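Long-range contacts in SusD superfamily protein (Bacteroides vulgatus ATCC 8482, PDB 3JQ0), which probably binds glycans or other nutrients at the outer membrane as a SusD-family protein, although its ligand has not been established: residues R363-A372 against E385-A393; A407-Y417 against P425-K436. All coordinates share one frame; numbering follows the deposited sequence. Where two conformers were deposited one is given.

Contact 1 of 2, residues R363-A372 against E385-A393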
loop_
_atom_site.group_PDB
_atom_site.type_symbol
_atom_site.label_atom_id
_atom_site.label_comp_id
_atom_site.label_asym_id
_atom_site.label_seq_id
_atom_site.Cartn_x
_atom_site.Cartn_y
_atom_site.Cartn_z
ATOM N N ARG A 363 -5.690 4.912 -4.545
ATOM C CA ARG A 363 -5.835 6.355 -4.699
ATOM C C ARG A 363 -5.712 6.769 -6.133
ATOM O O ARG A 363 -5.009 6.086 -6.913
ATOM C CB ARG A 363 -4.626 7.108 -3.889
ATOM C CG ARG A 363 -4.738 7.043 -2.433
ATOM C CD ARG A 363 -3.995 8.049 -1.762
ATOM N NE ARG A 363 -2.553 7.901 -1.669
ATOM C CZ ARG A 363 -1.674 8.710 -2.228
ATOM N NH1 ARG A 363 -1.975 9.614 -3.142
ATOM N NH2 ARG A 363 -0.412 8.594 -1.850
ATOM N N TYR A 364 -6.264 7.924 -6.507
ATOM C CA TYR A 364 -6.156 8.360 -7.880
ATOM C C TYR A 364 -4.684 8.571 -8.331
ATOM O O TYR A 364 -4.370 8.282 -9.483
ATOM C CB TYR A 364 -7.000 9.590 -8.148
ATOM C CG TYR A 364 -7.129 9.909 -9.611
ATOM C CD1 TYR A 364 -7.816 9.069 -10.454
ATOM C CD2 TYR A 364 -6.574 11.043 -10.176
ATOM C CE1 TYR A 364 -7.936 9.349 -11.801
ATOM C CE2 TYR A 364 -6.708 11.341 -11.513
ATOM C CZ TYR A 364 -7.389 10.493 -12.329
ATOM O OH TYR A 364 -7.533 10.722 -13.674
ATOM N N ALA A 365 -3.780 9.023 -7.454
ATOM C CA ALA A 365 -2.379 9.136 -7.882
ATOM C C ALA A 365 -1.837 7.771 -8.302
ATOM O O ALA A 365 -0.928 7.693 -9.128
ATOM C CB ALA A 365 -1.502 9.748 -6.805
ATOM N N ASP A 366 -2.312 6.701 -7.647
ATOM C CA ASP A 366 -1.894 5.320 -7.979
ATOM C C ASP A 366 -2.381 4.979 -9.382
ATOM O O ASP A 366 -1.606 4.466 -10.193
ATOM C CB ASP A 366 -2.467 4.387 -6.882
ATOM C CG ASP A 366 -1.916 2.985 -6.853
ATOM O OD1 ASP A 366 -0.966 2.679 -7.601
ATOM O OD2 ASP A 366 -2.436 2.223 -6.017
ATOM N N CYS A 367 -3.642 5.288 -9.691
ATOM C CA CYS A 367 -4.150 5.124 -11.057
ATOM C C CYS A 367 -3.190 5.809 -12.044
ATOM O O CYS A 367 -2.781 5.231 -13.025
ATOM C CB CYS A 367 -5.567 5.703 -11.124
ATOM S SG CYS A 367 -6.252 5.768 -12.794
ATOM N N LEU A 368 -2.904 7.077 -11.816
ATOM C CA LEU A 368 -2.079 7.820 -12.767
ATOM C C LEU A 368 -0.690 7.211 -12.942
ATOM O O LEU A 368 -0.200 7.116 -14.066
ATOM C CB LEU A 368 -1.967 9.308 -12.350
ATOM C CG LEU A 368 -3.257 10.112 -12.411
ATOM C CD1 LEU A 368 -2.936 11.580 -12.003
ATOM C CD2 LEU A 368 -3.932 10.027 -13.790
ATOM N N LEU A 369 -0.043 6.838 -11.839
ATOM C CA LEU A 369 1.316 6.338 -11.946
ATOM C C LEU A 369 1.373 4.929 -12.538
ATOM O O LEU A 369 2.363 4.589 -13.198
ATOM C CB LEU A 369 2.050 6.464 -10.607
ATOM C CG LEU A 369 2.280 7.940 -10.199
ATOM C CD1 LEU A 369 2.873 7.968 -8.783
ATOM C CD2 LEU A 369 3.177 8.712 -11.200
ATOM N N GLN A 370 0.375 4.104 -12.264
ATOM C CA GLN A 370 0.339 2.773 -12.904
ATOM C C GLN A 370 -0.062 2.888 -14.381
ATOM O O GLN A 370 0.456 2.122 -15.204
ATOM C CB GLN A 370 -0.554 1.793 -12.153
ATOM C CG GLN A 370 -0.115 1.598 -10.713
ATOM C CD GLN A 370 -0.361 0.219 -10.166
ATOM O OE1 GLN A 370 -0.069 -0.786 -10.858
ATOM N NE2 GLN A 370 -0.891 0.144 -8.948
ATOM N N LEU A 371 -0.941 3.843 -14.716
ATOM C CA LEU A 371 -1.184 4.183 -16.112
ATOM C C LEU A 371 0.110 4.579 -16.791
ATOM O O LEU A 371 0.414 4.145 -17.912
ATOM C CB LEU A 371 -2.263 5.241 -16.195
ATOM C CG LEU A 371 -2.580 5.771 -17.618
ATOM C CD1 LEU A 371 -2.973 4.582 -18.534
ATOM C CD2 LEU A 371 -3.726 6.776 -17.527
ATOM N N ALA A 372 0.904 5.429 -16.141
ATOM C CA ALA A 372 2.204 5.820 -16.645
ATOM C C ALA A 372 3.102 4.616 -16.901
ATOM O O ALA A 372 3.755 4.538 -17.941
ATOM C CB ALA A 372 2.858 6.829 -15.669
ATOM N N GLU A 385 0.973 12.066 -16.826
ATOM C CA GLU A 385 0.664 11.398 -15.585
ATOM C C GLU A 385 1.689 11.714 -14.491
ATOM O O GLU A 385 1.338 12.077 -13.354
ATOM C CB GLU A 385 0.592 9.882 -15.771
ATOM C CG GLU A 385 -0.554 9.367 -16.570
ATOM C CD GLU A 385 -0.405 9.504 -18.074
ATOM O OE1 GLU A 385 0.717 9.719 -18.544
ATOM O OE2 GLU A 385 -1.413 9.310 -18.760
ATOM N N ILE A 386 2.961 11.638 -14.846
ATOM C CA ILE A 386 4.012 11.926 -13.883
ATOM C C ILE A 386 3.895 13.372 -13.403
ATOM O O ILE A 386 3.968 13.660 -12.217
ATOM C CB ILE A 386 5.431 11.618 -14.431
ATOM C CG1 ILE A 386 5.550 10.137 -14.810
ATOM C CG2 ILE A 386 6.489 12.067 -13.457
ATOM C CD1 ILE A 386 6.824 9.777 -15.558
ATOM N N ASN A 387 3.753 14.300 -14.353
ATOM C CA ASN A 387 3.703 15.712 -13.988
ATOM C C ASN A 387 2.411 16.112 -13.301
ATOM O O ASN A 387 2.449 17.075 -12.535
ATOM C CB ASN A 387 4.041 16.612 -15.184
ATOM C CG ASN A 387 5.511 16.648 -15.431
ATOM O OD1 ASN A 387 6.310 16.452 -14.532
ATOM N ND2 ASN A 387 5.924 16.918 -16.685
ATOM N N ALA A 388 1.294 15.402 -13.498
ATOM C CA ALA A 388 0.078 15.716 -12.725
ATOM C C ALA A 388 0.379 15.438 -11.238
ATOM O O ALA A 388 0.007 16.223 -10.370
ATOM C CB ALA A 388 -1.098 14.859 -13.222
ATOM N N VAL A 389 1.008 14.314 -10.944
ATOM C CA VAL A 389 1.368 13.935 -9.597
ATOM C C VAL A 389 2.404 14.912 -9.013
ATOM O O VAL A 389 2.290 15.383 -7.858
ATOM C CB VAL A 389 1.774 12.481 -9.489
ATOM C CG1 VAL A 389 2.246 12.142 -8.076
ATOM C CG2 VAL A 389 0.633 11.583 -9.898
ATOM N N ARG A 390 3.439 15.245 -9.785
ATOM C CA ARG A 390 4.433 16.206 -9.315
ATOM C C ARG A 390 3.863 17.587 -9.068
ATOM O O ARG A 390 4.178 18.225 -8.071
ATOM C CB ARG A 390 5.628 16.296 -10.278
ATOM C CG ARG A 390 6.445 15.038 -10.373
ATOM C CD ARG A 390 7.673 15.176 -11.235
ATOM N NE ARG A 390 8.452 13.951 -11.203
ATOM C CZ ARG A 390 9.625 13.794 -11.783
ATOM N NH1 ARG A 390 10.185 14.804 -12.439
ATOM N NH2 ARG A 390 10.217 12.627 -11.806
ATOM N N GLU A 391 3.000 18.053 -9.977
ATOM C CA GLU A 391 2.434 19.383 -9.809
ATOM C C GLU A 391 1.665 19.454 -8.488
ATOM O O GLU A 391 1.697 20.452 -7.773
ATOM C CB GLU A 391 1.544 19.749 -10.996
ATOM C CG GLU A 391 0.929 21.115 -10.841
ATOM C CD GLU A 391 0.190 21.630 -12.088
ATOM O OE1 GLU A 391 0.337 21.032 -13.165
ATOM O OE2 GLU A 391 -0.495 22.672 -11.996
ATOM N N ARG A 392 0.938 18.377 -8.143
ATOM C CA ARG A 392 0.203 18.342 -6.878
ATOM C C ARG A 392 1.175 18.373 -5.694
ATOM O O ARG A 392 0.884 18.999 -4.678
ATOM C CB ARG A 392 -0.726 17.156 -6.853
ATOM C CG ARG A 392 -1.678 17.139 -5.626
ATOM C CD ARG A 392 -1.166 16.364 -4.397
ATOM N NE ARG A 392 -0.981 14.942 -4.621
ATOM C CZ ARG A 392 -1.982 14.073 -4.724
ATOM N NH1 ARG A 392 -3.244 14.470 -4.624
ATOM N NH2 ARG A 392 -1.727 12.804 -4.935
ATOM N N ALA A 393 2.285 17.674 -5.785
ATOM C CA ALA A 393 3.289 17.562 -4.713
ATOM C C ALA A 393 3.960 18.897 -4.426
ATOM O O ALA A 393 4.177 19.238 -3.253
ATOM C CB ALA A 393 4.344 16.508 -5.048
#
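Val389 sets CG1 anti to its backbone N (chi1 176°), which leaves CG2 beside that N and aimed at Leu369, whose CG it meets at 4.0 Å, the two side chains approaching tip to tip. Leu368 slides past Val389 in the opposite direction, and its CD1 rests 4.0 Å from Ala388 CB. The chain of Glu385 bends at chi2, which carries OE2 past Leu371 CD2 at 3.6 Å on the way to a salt bridge with Lys375; its CB lies 3.3 Å from Leu368 O and 3.8 Å from Ala372 CB. These residues form the interface of a near-antiparallel helical hairpin in the alpha-helical, TPR-related fold of SusD proteins; the local axes approach to 8.8 Å, with 146° between their N-to-C directions. No hydrogen bond crosses between the segments, and the backbones come nearest at Leu368 CA and Glu385 CA. At the other end Arg392 NH2 lies 3.6 Å from Ala365 CB, at the guanidinium edge, and 3.7 Å from Arg363 NH1, the two guanidinium planes 53° apart. Glu242 and Glu441 each form salt bridges with both arginines, and Glu445 takes Arg363 NH2, so this buried pair probably has its charge balanced.

Contact 2 of 2, residues A407-Y417 against P425-K436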
loop_
_atom_site.group_PDB
_atom_site.type_symbol
_atom_site.label_atom_id
_atom_site.label_comp_id
_atom_site.label_asym_id
_atom_site.label_seq_id
_atom_site.Cartn_x
_atom_site.Cartn_y
_atom_site.Cartn_z
ATOM N N ALA A 407 10.045 19.362 -13.001
ATOM C CA ALA A 407 9.083 18.671 -13.847
ATOM C C ALA A 407 9.798 17.534 -14.558
ATOM O O ALA A 407 10.988 17.599 -14.832
ATOM C CB ALA A 407 8.441 19.599 -14.885
ATOM N N TYR A 408 9.070 16.458 -14.843
ATOM C CA TYR A 408 9.616 15.383 -15.672
ATOM C C TYR A 408 9.826 15.927 -17.079
ATOM O O TYR A 408 8.915 16.557 -17.604
ATOM C CB TYR A 408 8.622 14.210 -15.686
ATOM C CG TYR A 408 9.075 13.033 -16.525
ATOM C CD1 TYR A 408 10.007 12.131 -16.029
ATOM C CD2 TYR A 408 8.596 12.836 -17.809
ATOM C CE1 TYR A 408 10.459 11.075 -16.807
ATOM C CE2 TYR A 408 9.048 11.788 -18.591
ATOM C CZ TYR A 408 9.994 10.916 -18.096
ATOM O OH TYR A 408 10.461 9.880 -18.835
ATOM N N PRO A 409 10.979 15.643 -17.722
ATOM C CA PRO A 409 12.040 14.711 -17.357
ATOM C C PRO A 409 13.326 15.425 -16.868
ATOM O O PRO A 409 14.445 14.998 -17.167
ATOM C CB PRO A 409 12.327 13.997 -18.672
ATOM C CG PRO A 409 12.269 15.136 -19.670
ATOM C CD PRO A 409 11.118 16.012 -19.159
ATOM N N ASN A 410 13.154 16.491 -16.069
ATOM C CA ASN A 410 14.237 17.381 -15.720
ATOM C C ASN A 410 14.745 17.269 -14.294
ATOM O O ASN A 410 15.662 17.981 -13.913
ATOM C CB ASN A 410 13.785 18.846 -15.957
ATOM C CG ASN A 410 13.275 19.062 -17.340
ATOM O OD1 ASN A 410 13.827 18.524 -18.311
ATOM N ND2 ASN A 410 12.193 19.818 -17.461
ATOM N N ASP A 411 14.193 16.341 -13.522
ATOM C CA ASP A 411 14.564 16.154 -12.124
ATOM C C ASP A 411 15.825 15.297 -12.055
ATOM O O ASP A 411 15.753 14.063 -11.884
ATOM C CB ASP A 411 13.398 15.630 -11.307
ATOM C CG ASP A 411 13.697 15.430 -9.838
ATOM O OD1 ASP A 411 14.819 15.699 -9.386
ATOM O OD2 ASP A 411 12.748 14.936 -9.159
ATOM N N ASN A 412 16.956 15.969 -12.269
ATOM C CA ASN A 412 18.249 15.338 -12.562
ATOM C C ASN A 412 19.409 15.795 -11.663
ATOM O O ASN A 412 20.536 15.359 -11.853
ATOM C CB ASN A 412 18.606 15.554 -14.032
ATOM C CG ASN A 412 17.636 14.876 -14.954
ATOM O OD1 ASN A 412 17.270 13.735 -14.707
ATOM N ND2 ASN A 412 17.248 15.543 -16.026
ATOM N N ASP A 413 19.155 16.723 -10.746
ATOM C CA ASP A 413 20.212 17.448 -10.032
ATOM C C ASP A 413 21.345 16.527 -9.588
ATOM O O ASP A 413 21.168 15.618 -8.767
ATOM C CB ASP A 413 19.664 18.122 -8.793
ATOM C CG ASP A 413 20.726 18.904 -8.077
ATOM O OD1 ASP A 413 21.186 19.899 -8.679
ATOM O OD2 ASP A 413 21.147 18.510 -6.991
ATOM N N PRO A 414 22.575 16.768 -10.088
ATOM C CA PRO A 414 23.670 15.842 -9.779
ATOM C C PRO A 414 23.966 15.658 -8.303
ATOM O O PRO A 414 24.137 14.514 -7.840
ATOM C CB PRO A 414 24.852 16.434 -10.544
ATOM C CG PRO A 414 24.221 17.026 -11.749
ATOM C CD PRO A 414 22.893 17.581 -11.278
ATOM N N GLU A 415 23.983 16.734 -7.542
ATOM C CA GLU A 415 24.302 16.620 -6.117
ATOM C C GLU A 415 23.238 15.767 -5.393
ATOM O O GLU A 415 23.571 14.898 -4.572
ATOM C CB GLU A 415 24.418 17.996 -5.430
ATOM C CG GLU A 415 24.791 17.878 -3.971
ATOM C CD GLU A 415 24.953 19.205 -3.273
ATOM O OE1 GLU A 415 25.017 20.246 -3.971
ATOM O OE2 GLU A 415 25.023 19.181 -2.005
ATOM N N PHE A 416 21.954 16.030 -5.652
ATOM C CA PHE A 416 20.920 15.321 -4.944
ATOM C C PHE A 416 21.015 13.802 -5.243
ATOM O O PHE A 416 20.786 12.961 -4.346
ATOM C CB PHE A 416 19.555 15.846 -5.380
ATOM C CG PHE A 416 18.443 15.145 -4.659
ATOM C CD1 PHE A 416 18.034 15.547 -3.391
ATOM C CD2 PHE A 416 17.837 14.035 -5.254
ATOM C CE1 PHE A 416 17.049 14.852 -2.718
ATOM C CE2 PHE A 416 16.859 13.345 -4.541
ATOM C CZ PHE A 416 16.444 13.759 -3.306
ATOM N N TYR A 417 21.249 13.432 -6.500
ATOM C CA TYR A 417 21.271 12.059 -6.904
ATOM C C TYR A 417 22.578 11.327 -6.654
ATOM O O TYR A 417 22.657 10.114 -6.815
ATOM C CB TYR A 417 20.759 11.873 -8.354
ATOM C CG TYR A 417 19.274 12.252 -8.427
ATOM C CD1 TYR A 417 18.275 11.413 -7.903
ATOM C CD2 TYR A 417 18.866 13.472 -8.939
ATOM C CE1 TYR A 417 16.973 11.795 -7.887
ATOM C CE2 TYR A 417 17.533 13.859 -8.915
ATOM C CZ TYR A 417 16.590 13.002 -8.357
ATOM O OH TYR A 417 15.257 13.392 -8.268
ATOM N N PRO A 425 18.241 9.977 -11.162
ATOM C CA PRO A 425 17.749 11.089 -11.920
ATOM C C PRO A 425 16.729 10.650 -12.971
ATOM O O PRO A 425 16.769 9.501 -13.441
ATOM C CB PRO A 425 19.017 11.629 -12.585
ATOM C CG PRO A 425 19.884 10.457 -12.684
ATOM C CD PRO A 425 19.672 9.728 -11.435
ATOM N N ASP A 426 15.859 11.574 -13.362
ATOM C CA ASP A 426 14.924 11.276 -14.431
ATOM C C ASP A 426 15.596 10.737 -15.691
ATOM O O ASP A 426 15.022 9.894 -16.386
ATOM C CB ASP A 426 14.101 12.507 -14.806
ATOM C CG ASP A 426 13.069 12.960 -13.777
ATOM O OD1 ASP A 426 12.885 12.273 -12.746
ATOM O OD2 ASP A 426 12.460 14.015 -14.046
ATOM N N ASN A 427 16.788 11.243 -15.997
ATOM C CA ASN A 427 17.516 10.845 -17.210
ATOM C C ASN A 427 17.983 9.401 -17.197
ATOM O O ASN A 427 18.461 8.917 -18.219
ATOM C CB ASN A 427 18.674 11.850 -17.501
ATOM C CG ASN A 427 19.730 11.837 -16.456
ATOM O OD1 ASN A 427 20.011 10.817 -15.849
ATOM N ND2 ASN A 427 20.381 13.001 -16.257
ATOM N N ALA A 428 17.778 8.659 -16.099
ATOM C CA ALA A 428 17.993 7.220 -16.047
ATOM C C ALA A 428 16.887 6.434 -16.698
ATOM O O ALA A 428 16.960 5.204 -16.784
ATOM C CB ALA A 428 18.223 6.760 -14.635
ATOM N N GLY A 429 15.837 7.114 -17.093
ATOM C CA GLY A 429 14.776 6.477 -17.870
ATOM C C GLY A 429 13.420 6.549 -17.217
ATOM O O GLY A 429 13.279 6.814 -15.992
ATOM N N ALA A 430 12.373 6.350 -17.995
ATOM C CA ALA A 430 10.999 6.520 -17.517
ATOM C C ALA A 430 10.587 5.518 -16.445
ATOM O O ALA A 430 9.901 5.896 -15.511
ATOM C CB ALA A 430 10.076 6.471 -18.709
ATOM N N LEU A 431 11.022 4.256 -16.560
ATOM C CA LEU A 431 10.715 3.299 -15.518
ATOM C C LEU A 431 11.296 3.684 -14.166
ATOM O O LEU A 431 10.581 3.662 -13.155
ATOM C CB LEU A 431 11.172 1.872 -15.873
ATOM C CG LEU A 431 10.408 1.194 -16.988
ATOM C CD1 LEU A 431 11.037 -0.173 -17.244
ATOM C CD2 LEU A 431 8.879 1.059 -16.714
ATOM N N GLU A 432 12.558 4.093 -14.122
ATOM C CA GLU A 432 13.139 4.581 -12.922
ATOM C C GLU A 432 12.414 5.799 -12.408
ATOM O O GLU A 432 12.207 5.943 -11.193
ATOM C CB GLU A 432 14.622 4.842 -13.122
ATOM C CG GLU A 432 15.485 3.600 -13.205
ATOM C CD GLU A 432 15.826 2.946 -11.883
ATOM O OE1 GLU A 432 15.365 3.398 -10.792
ATOM O OE2 GLU A 432 16.613 1.970 -11.942
ATOM N N ALA A 433 12.033 6.705 -13.300
ATOM C CA ALA A 433 11.340 7.905 -12.847
ATOM C C ALA A 433 10.017 7.567 -12.172
ATOM O O ALA A 433 9.631 8.218 -11.201
ATOM C CB ALA A 433 11.095 8.903 -14.006
ATOM N N ILE A 434 9.301 6.571 -12.685
ATOM C CA ILE A 434 8.017 6.171 -12.100
ATOM C C ILE A 434 8.261 5.458 -10.767
ATOM O O ILE A 434 7.521 5.692 -9.814
ATOM C CB ILE A 434 7.200 5.322 -13.066
ATOM C CG1 ILE A 434 6.804 6.172 -14.287
ATOM C CG2 ILE A 434 5.923 4.808 -12.385
ATOM C CD1 ILE A 434 6.331 5.337 -15.477
ATOM N N LEU A 435 9.309 4.630 -10.664
ATOM C CA LEU A 435 9.643 4.042 -9.357
ATOM C C LEU A 435 9.906 5.147 -8.337
ATOM O O LEU A 435 9.433 5.064 -7.207
ATOM C CB LEU A 435 10.853 3.124 -9.439
ATOM C CG LEU A 435 10.639 1.782 -10.111
ATOM C CD1 LEU A 435 11.988 1.059 -10.150
ATOM C CD2 LEU A 435 9.596 0.923 -9.409
ATOM N N LYS A 436 10.659 6.166 -8.725
ATOM C CA LYS A 436 10.986 7.271 -7.819
ATOM C C LYS A 436 9.726 7.983 -7.409
ATOM O O LYS A 436 9.534 8.339 -6.247
ATOM C CB LYS A 436 11.974 8.190 -8.529
ATOM C CG LYS A 436 12.250 9.520 -7.797
ATOM C CD LYS A 436 13.380 10.329 -8.427
ATOM C CE LYS A 436 13.038 10.904 -9.786
ATOM N NZ LYS A 436 14.225 11.585 -10.406
HETATM O O HOH W 1 21.994 13.944 -13.697
#
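Asp426 and Asp411 are joined by two hydrogen bonds: Asp426 N gives a nearly straight one to Asp411 O (2.9 Å, 173°), and Asp411 N reaches Asp426 OD2 from above the carboxylate plane. Asp411 centres an inverse gamma turn and, with Asp426 and Lys436, forms a salt-bridge network joining the loop to the 3-10 turn 426-428 and to helix 430-441. Lys436 NZ forms a salt bridge with Asp426 OD1 at 2.8 Å and donates to Tyr417 OH at 3.0 Å; that hydroxyl in turn donates to Asp411 OD1, 2.6 Å away. Arg390 and Arg440 bring further positive charge to Asp426 and Asp411, probably steadying both as carboxylates. Asn412 OD1 accepts from Asn427 N at 2.8 Å, and the two amides stack with planes 14° apart. Tyr417 turns CG anti to its carbonyl carbon (chi1 -65°), laying its ring over Pro425, whose CA sits 3.8 Å from the ring centroid in a CH-pi contact; Phe416 covers the opposite face. A leucine in place of Tyr417 would probably leave Lys436 NZ and Asp411 OD1 each short of a hydrogen-bond partner and lose the flat surface over Pro425. Farther out, the Tyr408 ring crosses the Asp426 carboxylate obliquely and touches helix 430-441, CE1 lying 3.6 Å from Ala433 CB.

The two contacts follow one another along the chain, their centres about 15 Å apart, and helix 383-394 touches both. One flank of it packs on helix 364-377 in contact 1; from another, Arg390 NH2 forms a salt bridge with Asp426 OD1 at 2.9 Å, and Asn387 OD1 lies 2.8 Å from Tyr408 N, a probable hydrogen bond to the loop of contact 2. Helix 430-441 completes the connection: Ile434 packs on Ala372, and the last turn of the helix, with Glu441, reaches the arginine end of contact 1. Contact 1 is buried, its centre about 15 Å from the centre of the chain, whereas contact 2, about 23 Å out, is only partly covered.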